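Quinone oxidoreductase (Escherichia coli, PDB 1QOR) catalyses the NADPH-dependent one-electron reduction of quinones to semiquinones, working as a homodimer of the zinc-containing alcohol dehydrogenase family. Local coordinates at residues I31-K36 with V85-S90; L61-A66 with S121-L126. All coordinates share one frame; numbering follows the deposited sequence.

Both contacts are buried, their centres about 9 Å apart. Contact 1 lies wholly in the curled sheet of the GroES-like domain, about 17 Å from the centre of the chain, and joins strands 30-35 and 84-87 by methyl groups and a tyrosine whose hydroxyl meets an asparagine. Contact 2, about 7 Å from that centre, ties segment 61-66, which leads into strand 65-72, to helix 115-135 beside the bound NADPH, and its chemistry is that of charge, water and backbone N-H. Strand 65-72 pairs antiparallel with both strands of contact 1, so the same sheet carries both. They also touch directly: Ala88 O accepts a hydrogen bond of 2.6 Å from Thr63 OG1.

Contact 1: I31-K36 with V85-S90; sequences IQVENK and VVYAQS
Tyr87 reaches from strand 84-87 to Val33 and Asn35 on strand 30-35. Its CG stands between the backbone N and the carbonyl carbon (chi1 52°), and from CB the ring extends toward the other strand. CE2 comes first, 4.2 Å from Val33 CG1, which lies at the ring edge near the plane. CZ then passes beside the Asn35 carboxamide, and at the tip OH stands 3.2 Å from Asn35 CG. The two side chains cross at about a right angle, with amide and ring planes 42° apart. Nearer the start of both strands, Val33 CG2 packs on Val85 CG2 at 3.8 Å, and Ile31 CD1 touches the same Val85 methyl at 4.3 Å. The strands are not sheet neighbours: their axes run at 97°, 9.3 Å apart at the closest, so side chains bridge the interior of the curled sheet of the GroES-like domain. Ala65, His99 and Ile101 also touch Tyr87, packing it from strands 65-72 and 98-102. Chemically the contact is divided: methyls and ring carbons make up most of it, while its polar side-chain groups gather at one end, where the buried phenol oxygen faces an amide instead of hydrocarbon.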
# COMPACT_ATOMS: atom_id res chain seq x y z
N ILE A 31 27.59 -24.75 2.92
CA ILE A 31 28.90 -24.76 2.27
C ILE A 31 29.69 -23.78 3.14
O ILE A 31 29.09 -22.96 3.85
CB ILE A 31 28.86 -24.21 0.81
CG1 ILE A 31 28.32 -22.76 0.79
CG2 ILE A 31 28.06 -25.14 -0.07
CD1 ILE A 31 28.28 -22.06 -0.57
N GLN A 32 31.01 -23.91 3.15
CA GLN A 32 31.85 -23.01 3.91
C GLN A 32 32.60 -22.20 2.87
O GLN A 32 33.18 -22.77 1.94
CB GLN A 32 32.85 -23.80 4.72
CG GLN A 32 33.91 -22.94 5.33
CD GLN A 32 34.61 -23.69 6.43
OE1 GLN A 32 33.99 -24.01 7.46
NE2 GLN A 32 35.89 -24.01 6.22
N VAL A 33 32.66 -20.88 3.07
CA VAL A 33 33.31 -20.01 2.10
C VAL A 33 34.40 -19.16 2.69
O VAL A 33 34.26 -18.61 3.77
CB VAL A 33 32.25 -19.08 1.43
CG1 VAL A 33 32.89 -18.02 0.55
CG2 VAL A 33 31.24 -19.91 0.65
N GLU A 34 35.54 -19.13 2.02
CA GLU A 34 36.62 -18.28 2.48
C GLU A 34 36.30 -16.98 1.74
O GLU A 34 36.38 -16.93 0.49
CB GLU A 34 37.97 -18.79 1.99
CG GLU A 34 38.48 -20.07 2.58
CD GLU A 34 39.74 -20.51 1.85
OE1 GLU A 34 40.77 -19.76 1.89
OE2 GLU A 34 39.69 -21.56 1.16
N ASN A 35 35.93 -15.94 2.50
CA ASN A 35 35.54 -14.67 1.92
C ASN A 35 36.72 -13.88 1.37
O ASN A 35 37.75 -13.79 2.01
CB ASN A 35 34.73 -13.86 2.93
CG ASN A 35 33.34 -14.47 3.22
OD1 ASN A 35 32.77 -14.24 4.29
ND2 ASN A 35 32.79 -15.24 2.29
N LYS A 36 36.56 -13.35 0.15
CA LYS A 36 37.58 -12.55 -0.56
C LYS A 36 37.18 -11.09 -0.57
O LYS A 36 38.04 -10.20 -0.56
CB LYS A 36 37.71 -13.01 -2.01
CG LYS A 36 38.05 -14.48 -2.16
CD LYS A 36 39.40 -14.68 -1.57
CE LYS A 36 39.82 -16.10 -1.59
NZ LYS A 36 41.16 -16.16 -0.90
N VAL A 85 31.68 -18.27 -5.46
CA VAL A 85 30.26 -17.95 -5.19
C VAL A 85 30.05 -16.60 -4.54
O VAL A 85 30.99 -15.99 -3.99
CB VAL A 85 29.61 -19.02 -4.24
CG1 VAL A 85 29.73 -20.40 -4.80
CG2 VAL A 85 30.27 -18.96 -2.88
N VAL A 86 28.81 -16.11 -4.62
CA VAL A 86 28.42 -14.88 -3.95
C VAL A 86 27.13 -15.23 -3.20
O VAL A 86 26.32 -16.05 -3.67
CB VAL A 86 27.87 -13.71 -4.86
CG1 VAL A 86 28.53 -12.39 -4.52
CG2 VAL A 86 27.74 -14.06 -6.32
N TYR A 87 26.86 -14.48 -2.15
CA TYR A 87 25.61 -14.67 -1.44
C TYR A 87 25.21 -13.33 -0.83
O TYR A 87 26.08 -12.49 -0.51
CB TYR A 87 25.73 -15.77 -0.37
CG TYR A 87 26.89 -15.61 0.56
CD1 TYR A 87 26.77 -14.88 1.74
CD2 TYR A 87 28.11 -16.20 0.25
CE1 TYR A 87 27.87 -14.75 2.59
CE2 TYR A 87 29.20 -16.08 1.09
CZ TYR A 87 29.08 -15.36 2.26
OH TYR A 87 30.22 -15.27 3.08
N ALA A 88 23.89 -13.11 -0.73
CA ALA A 88 23.32 -11.88 -0.17
C ALA A 88 22.49 -12.12 1.09
O ALA A 88 22.19 -11.18 1.86
CB ALA A 88 22.44 -11.22 -1.22
N GLN A 89 22.09 -13.37 1.30
CA GLN A 89 21.18 -13.70 2.41
C GLN A 89 21.69 -14.80 3.34
O GLN A 89 21.01 -15.79 3.53
CB GLN A 89 19.84 -14.16 1.81
CG GLN A 89 19.18 -13.15 0.90
CD GLN A 89 18.28 -13.80 -0.14
OE1 GLN A 89 18.76 -14.53 -1.05
NE2 GLN A 89 16.97 -13.57 -0.01
N SER A 90 22.89 -14.66 3.89
CA SER A 90 23.37 -15.71 4.75
C SER A 90 22.90 -15.35 6.15
O SER A 90 22.40 -14.25 6.37
CB SER A 90 24.89 -15.71 4.73
OG SER A 90 25.37 -14.57 5.42

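Contact 2: L61-A66 with S121-L126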
# COMPACT_ATOMS: atom_id res chain seq x y z
N LEU A 61 27.80 -9.79 11.99
CA LEU A 61 27.11 -8.83 11.13
C LEU A 61 27.29 -9.16 9.64
O LEU A 61 28.19 -9.91 9.26
CB LEU A 61 27.73 -7.45 11.37
CG LEU A 61 26.93 -6.27 11.92
CD1 LEU A 61 27.54 -4.98 11.42
CD2 LEU A 61 25.49 -6.37 11.50
N GLY A 62 26.44 -8.58 8.79
CA GLY A 62 26.57 -8.78 7.36
C GLY A 62 26.02 -10.07 6.83
O GLY A 62 26.11 -11.10 7.51
N THR A 63 25.33 -10.01 5.70
CA THR A 63 24.78 -11.20 5.07
C THR A 63 25.26 -11.32 3.62
O THR A 63 24.75 -12.20 2.90
CB THR A 63 23.25 -11.16 5.01
OG1 THR A 63 22.84 -10.07 4.18
CG2 THR A 63 22.67 -11.02 6.39
N GLU A 64 26.22 -10.48 3.21
CA GLU A 64 26.70 -10.49 1.81
C GLU A 64 28.21 -10.65 1.64
O GLU A 64 28.98 -9.91 2.24
CB GLU A 64 26.31 -9.20 1.10
CG GLU A 64 26.60 -9.21 -0.40
CD GLU A 64 26.41 -7.83 -1.07
OE1 GLU A 64 26.41 -6.78 -0.40
OE2 GLU A 64 26.23 -7.81 -2.31
N ALA A 65 28.64 -11.58 0.80
CA ALA A 65 30.05 -11.73 0.57
C ALA A 65 30.22 -12.65 -0.61
O ALA A 65 29.26 -13.32 -1.05
CB ALA A 65 30.74 -12.29 1.81
N ALA A 66 31.44 -12.65 -1.16
CA ALA A 66 31.80 -13.48 -2.33
C ALA A 66 33.12 -14.14 -2.01
O ALA A 66 33.96 -13.54 -1.30
CB ALA A 66 31.93 -12.57 -3.61
N SER A 121 27.73 -5.52 -5.57
CA SER A 121 26.46 -5.41 -6.24
C SER A 121 25.45 -6.51 -6.12
O SER A 121 24.37 -6.38 -6.71
CB SER A 121 26.78 -5.30 -7.72
OG SER A 121 27.39 -6.53 -8.13
N PHE A 122 25.78 -7.60 -5.44
CA PHE A 122 24.81 -8.71 -5.38
C PHE A 122 23.50 -8.40 -4.60
O PHE A 122 22.40 -8.47 -5.15
CB PHE A 122 25.49 -10.00 -4.90
CG PHE A 122 24.70 -11.26 -5.25
CD1 PHE A 122 24.40 -11.55 -6.58
CD2 PHE A 122 24.25 -12.11 -4.25
CE1 PHE A 122 23.65 -12.69 -6.91
CE2 PHE A 122 23.50 -13.25 -4.57
CZ PHE A 122 23.20 -13.54 -5.89
N LEU A 123 23.61 -8.04 -3.32
CA LEU A 123 22.43 -7.71 -2.53
C LEU A 123 21.72 -6.48 -3.13
O LEU A 123 20.52 -6.49 -3.34
CB LEU A 123 22.83 -7.40 -1.07
CG LEU A 123 21.68 -7.35 -0.04
CD1 LEU A 123 22.17 -7.73 1.39
CD2 LEU A 123 21.08 -5.96 -0.03
N LYS A 124 22.47 -5.42 -3.41
CA LYS A 124 21.88 -4.21 -3.97
C LYS A 124 21.29 -4.43 -5.39
O LYS A 124 20.22 -3.86 -5.73
CB LYS A 124 22.93 -3.11 -3.97
CG LYS A 124 23.41 -2.68 -2.58
CD LYS A 124 24.73 -1.87 -2.70
CE LYS A 124 25.54 -1.80 -1.37
NZ LYS A 124 26.14 -3.12 -0.87
N GLY A 125 21.91 -5.28 -6.21
CA GLY A 125 21.41 -5.50 -7.56
C GLY A 125 20.13 -6.33 -7.55
O GLY A 125 19.22 -6.13 -8.38
N LEU A 126 20.07 -7.31 -6.65
CA LEU A 126 18.86 -8.14 -6.52
C LEU A 126 17.72 -7.22 -6.05
O LEU A 126 16.54 -7.39 -6.44
CB LEU A 126 19.11 -9.25 -5.50
CG LEU A 126 20.13 -10.34 -5.90
CD1 LEU A 126 20.23 -11.32 -4.76
CD2 LEU A 126 19.69 -11.12 -7.13
O HOH W 1 25.62 -5.29 -3.08
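Leu123 N meets the flat carboxylate of Glu64 from above its plane, 61° out of it, and gives OE2 a nearly straight hydrogen bond of 2.8 Å. Phe122 touches the same oxygen through CB, 3.5 Å from Glu64 OE2; with CG anti to the backbone N (chi1 -160°), the ring is led away from Glu64, and it carries Leu126 CD1 on one face, offset toward the rim. Leu276 and Ser280 of helix 273-288 also touch the Phe122 side chain. A water donates to Glu64 OE2 at 2.7 Å and accepts from both Lys124 N and Lys124 NZ. Helix 115-135 is kinked here, the N-H groups of Leu123 and Lys124 having no bond to the preceding turn; carboxylate and water take their place. This helix leads from the GroES-like domain toward strand 143-146 of the parallel Rossmann sheet, the two-domain plan of medium-chain dehydrogenases, with NADPH touching Leu123 and Lys124. The bend at chi4 (67°) sets Lys124 NZ 3.7 Å from Glu64 OE1, a long salt bridge; NZ is also hydrogen-bonded to Asn41 OD1 and Ile40 O, and Asn41 ND2 binds OE1 in turn. An alanine in place of Glu64 would probably leave Leu123 N at the kink without an acceptor and the buried Lys124 ammonium without its carboxylate counter-charge. Leu123 CD1 lies 3.7 Å from Thr63 OG1, the hydroxyl bonded to Ala88 O.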